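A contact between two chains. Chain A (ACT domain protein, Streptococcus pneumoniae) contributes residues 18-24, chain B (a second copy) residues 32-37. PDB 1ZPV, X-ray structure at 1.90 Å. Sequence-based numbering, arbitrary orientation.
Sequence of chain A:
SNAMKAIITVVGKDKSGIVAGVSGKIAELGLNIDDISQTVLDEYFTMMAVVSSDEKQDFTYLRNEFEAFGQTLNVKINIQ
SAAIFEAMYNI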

ATOM      1  N   ILE A  18      -1.792 -10.346  -4.515  1.00 22.74           N
ATOM      2  CA  ILE A  18      -2.454  -9.239  -3.808  1.00 23.25           C
ATOM      3  C   ILE A  18      -2.179  -7.878  -4.468  1.00 21.64           C
ATOM      4  O   ILE A  18      -3.088  -7.093  -4.643  1.00 21.74           O
ATOM      5  CB  ILE A  18      -2.117  -9.232  -2.274  1.00 23.52           C
ATOM      6  CG1 ILE A  18      -2.510 -10.570  -1.603  1.00 25.16           C
ATOM      7  CG2 ILE A  18      -2.744  -8.029  -1.543  1.00 25.47           C
ATOM      8  CD1 ILE A  18      -3.941 -11.032  -1.841  1.00 29.16           C
ATOM      9  N   VAL A  19      -0.931  -7.605  -4.826  1.00 21.81           N
ATOM     10  CA  VAL A  19      -0.576  -6.322  -5.455  1.00 21.02           C
ATOM     11  C   VAL A  19      -1.363  -6.129  -6.779  1.00 19.98           C
ATOM     12  O   VAL A  19      -1.968  -5.076  -7.007  1.00 20.59           O
ATOM     13  CB  VAL A  19       0.958  -6.189  -5.672  1.00 22.02           C
ATOM     14  CG1 VAL A  19       1.276  -4.978  -6.558  1.00 18.56           C
ATOM     15  CG2 VAL A  19       1.675  -6.045  -4.325  1.00 21.73           C
ATOM     16  N   ALA A  20      -1.398  -7.169  -7.604  1.00 19.84           N
ATOM     17  CA  ALA A  20      -2.198  -7.163  -8.865  1.00 19.90           C
ATOM     18  C   ALA A  20      -3.690  -6.992  -8.587  1.00 19.50           C
ATOM     19  O   ALA A  20      -4.347  -6.283  -9.285  1.00 18.28           O
ATOM     20  CB  ALA A  20      -1.969  -8.439  -9.651  1.00 19.45           C
ATOM     21  N   GLY A  21      -4.226  -7.728  -7.612  1.00 20.52           N
ATOM     22  CA  GLY A  21      -5.658  -7.632  -7.300  1.00 20.25           C
ATOM     23  C   GLY A  21      -6.066  -6.253  -6.842  1.00 20.14           C
ATOM     24  O   GLY A  21      -7.003  -5.648  -7.381  1.00 19.17           O
ATOM     25  N   VAL A  22      -5.336  -5.739  -5.853  1.00 20.76           N
ATOM     26  CA  VAL A  22      -5.642  -4.448  -5.255  1.00 20.40           C
ATOM     27  C   VAL A  22      -5.339  -3.278  -6.208  1.00 19.13           C
ATOM     28  O   VAL A  22      -6.193  -2.414  -6.392  1.00 18.62           O
ATOM     29  CB  VAL A  22      -4.948  -4.287  -3.837  1.00 20.83           C
ATOM     30  CG1 VAL A  22      -5.232  -2.918  -3.275  1.00 22.72           C
ATOM     31  CG2 VAL A  22      -5.464  -5.369  -2.848  1.00 17.63           C
ATOM     32  N   SER A  23      -4.175  -3.260  -6.861  1.00 18.48           N
ATOM     33  CA  SER A  23      -3.936  -2.233  -7.911  1.00 17.84           C
ATOM     34  C   SER A  23      -4.974  -2.261  -9.050  1.00 19.21           C
ATOM     35  O   SER A  23      -5.449  -1.188  -9.502  1.00 19.65           O
ATOM     36  CB  SER A  23      -2.486  -2.256  -8.444  1.00 17.80           C
ATOM     37  OG  SER A  23      -2.176  -3.462  -9.143  1.00 17.45           O
ATOM     38  N   GLY A  24      -5.401  -3.465  -9.450  1.00 19.74           N
ATOM     39  CA  GLY A  24      -6.401  -3.600 -10.524  1.00 20.45           C
ATOM     40  C   GLY A  24      -7.756  -3.050 -10.086  1.00 20.10           C
ATOM     41  O   GLY A  24      -8.435  -2.312 -10.823  1.00 21.69           O
TER
ATOM     42  N   ASN B  32      -1.303  -5.796 -15.924  1.00 21.08           N
ATOM     43  CA  ASN B  32      -1.354  -5.981 -14.478  1.00 21.81           C
ATOM     44  C   ASN B  32      -0.030  -5.644 -13.811  1.00 21.06           C
ATOM     45  O   ASN B  32       1.049  -5.949 -14.346  1.00 20.60           O
ATOM     46  CB  ASN B  32      -1.794  -7.412 -14.120  1.00 23.04           C
ATOM     47  CG  ASN B  32      -3.026  -7.817 -14.857  1.00 25.61           C
ATOM     48  OD1 ASN B  32      -4.064  -7.170 -14.756  1.00 28.45           O
ATOM     49  ND2 ASN B  32      -2.922  -8.884 -15.635  1.00 29.00           N
ATOM     50  N   ILE B  33      -0.118  -5.013 -12.649  1.00 19.80           N
ATOM     51  CA  ILE B  33       1.067  -4.788 -11.801  1.00 20.38           C
ATOM     52  C   ILE B  33       1.205  -5.942 -10.822  1.00 21.21           C
ATOM     53  O   ILE B  33       0.475  -6.019  -9.848  1.00 21.27           O
ATOM     54  CB  ILE B  33       0.979  -3.463 -11.043  1.00 20.62           C
ATOM     55  CG1 ILE B  33       0.979  -2.295 -12.027  1.00 20.16           C
ATOM     56  CG2 ILE B  33       2.169  -3.310 -10.086  1.00 20.08           C
ATOM     57  CD1 ILE B  33       0.820  -0.877 -11.316  1.00 20.75           C
ATOM     58  N   ASP B  34       2.125  -6.863 -11.095  1.00 20.34           N
ATOM     59  CA  ASP B  34       2.338  -7.994 -10.187  1.00 20.96           C
ATOM     60  C   ASP B  34       3.129  -7.622  -8.934  1.00 21.40           C
ATOM     61  O   ASP B  34       2.957  -8.217  -7.855  1.00 20.46           O
ATOM     62  CB  ASP B  34       3.058  -9.092 -10.947  1.00 21.65           C
ATOM     63  CG  ASP B  34       2.198  -9.660 -12.043  1.00 23.64           C
ATOM     64  OD1 ASP B  34       1.004  -9.801 -11.796  1.00 27.73           O
ATOM     65  OD2 ASP B  34       2.701  -9.897 -13.166  1.00 30.21           O
ATOM     66  N   ASP B  35       4.030  -6.662  -9.097  1.00 21.99           N
ATOM     67  CA  ASP B  35       4.913  -6.262  -8.001  1.00 23.94           C
ATOM     68  C   ASP B  35       5.494  -4.907  -8.363  1.00 24.00           C
ATOM     69  O   ASP B  35       5.557  -4.542  -9.546  1.00 24.48           O
ATOM     70  CB  ASP B  35       6.012  -7.324  -7.780  1.00 24.77           C
ATOM     71  CG  ASP B  35       6.591  -7.314  -6.367  1.00 28.68           C
ATOM     72  OD1 ASP B  35       6.328  -6.374  -5.584  1.00 31.75           O
ATOM     73  OD2 ASP B  35       7.334  -8.269  -6.046  1.00 33.03           O
ATOM     74  N   ILE B  36       5.886  -4.153  -7.337  1.00 24.91           N
ATOM     75  CA  ILE B  36       6.349  -2.796  -7.504  1.00 25.28           C
ATOM     76  C   ILE B  36       7.267  -2.391  -6.337  1.00 26.26           C
ATOM     77  O   ILE B  36       7.155  -2.910  -5.214  1.00 25.79           O
ATOM     78  CB  ILE B  36       5.126  -1.811  -7.696  1.00 25.48           C
ATOM     79  CG1 ILE B  36       5.563  -0.435  -8.205  1.00 25.54           C
ATOM     80  CG2 ILE B  36       4.162  -1.793  -6.473  1.00 25.86           C
ATOM     81  CD1 ILE B  36       4.428   0.341  -8.833  1.00 30.86           C
ATOM     82  N   SER B  37       8.226  -1.520  -6.628  1.00 26.67           N
ATOM     83  CA  SER B  37       9.174  -1.074  -5.626  1.00 28.00           C
ATOM     84  C   SER B  37       9.661   0.298  -6.046  1.00 27.79           C
ATOM     85  O   SER B  37       9.633   0.610  -7.220  1.00 26.41           O
ATOM     86  CB  SER B  37      10.354  -2.033  -5.529  1.00 28.50           C
ATOM     87  OG  SER B  37      11.263  -1.580  -4.533  1.00 32.83           O
TER
HETATM   88  O   HOH W   1       0.465  -9.601  -7.285  1.00 17.96           O
HETATM   89  O   HOH W   2      -4.399  -6.142 -12.342  1.00 26.41           O
HETATM   90  O   HOH W   3      -2.746  -4.157 -11.668  1.00 18.38           O

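A short helical segment of chain A packs against a strand of chain B in a close contact in which valine and alanine carbons pack on strand carbonyls and isoleucine methyl groups, with no direct hydrogen bond across it and three bridging waters. The helical stretch A:Ile18 to A:Gly24 and the strand stretch B:Asn32 to B:Ser37, each continuing later in its chain, run at 124° to each other in their N-to-C directions, and their axes approach to 6.3 Å. The nearest pair of CA atoms is that of A:Ala20 and B:Asp34, 4.8 Å apart, and the two stretches together bury 258 Å². A:Ala20 CB points sideways past the strand, 3.4 Å from B:Ile33 O.

A:Val19 supplies the main apolar surface of the helix. Its CA-to-CB bond points toward the strand, and with chi1 in the t rotamer its CG1 lies 4.0 Å from CG2 of B:Ile33 and 4.3 Å from CG2 of B:Ile36. These are van der Waals contacts between methyl groups, and the two isoleucines bring hydrocarbon to the same valine methyl. The valine also rests on strand backbone: A:Val19 CG1 is 3.5 Å from B:Ile33 O, and A:Val19 CB is 3.6 Å from B:Asp34 O.

One residue on, A:Ala20 sits directly against the strand, its CA 3.1 Å from B:Ile33 O. The same carbonyl oxygen is also 3.1 Å from A:Ala20 N, but the angle is poor and the pair is not a hydrogen bond. That amide instead donates to water 1 (A:Ala20 N to water O, 3.1 Å), which in turn donates to B:Asp34 O at 2.9 Å. The side chain of B:Asp34 starts away from the helix, yet its OD1 comes within 3.9 Å of A:Ala20 CB, a contact without a hydrogen bond.

The CA-to-CB bond of A:Ser23, one helical turn after A:Val19, also points toward the strand. Its p rotamer folds the hydroxyl back onto its own helix, where A:Ser23 OG donates to A:Val19 O at 2.7 Å; that carbonyl also accepts the regular helical bond from A:Ser23 N at 2.9 Å. With its proton committed there, the hydroxyl oxygen accepts from water 3 (A:Ser23 OG to water O, 2.7 Å), and the water accepts from B:Ile33 N at 2.9 Å. The same hydroxyl oxygen packs 3.7 Å from B:Ile33 CB, so a polar atom and an aliphatic side chain share this spot.

Water 2 makes the remaining bridge, donating to A:Ala20 O at 3.1 Å and to B:Asn32 OD1 at 2.6 Å. The A:Ala20 carbonyl still accepts its helical bond from A:Gly24 N at 3.0 Å, so the water adds a second partner without breaking the helix. Together the waters link helix and strand where their polar groups do not pair directly, while A:Val19 and the isoleucines provide the apolar packing.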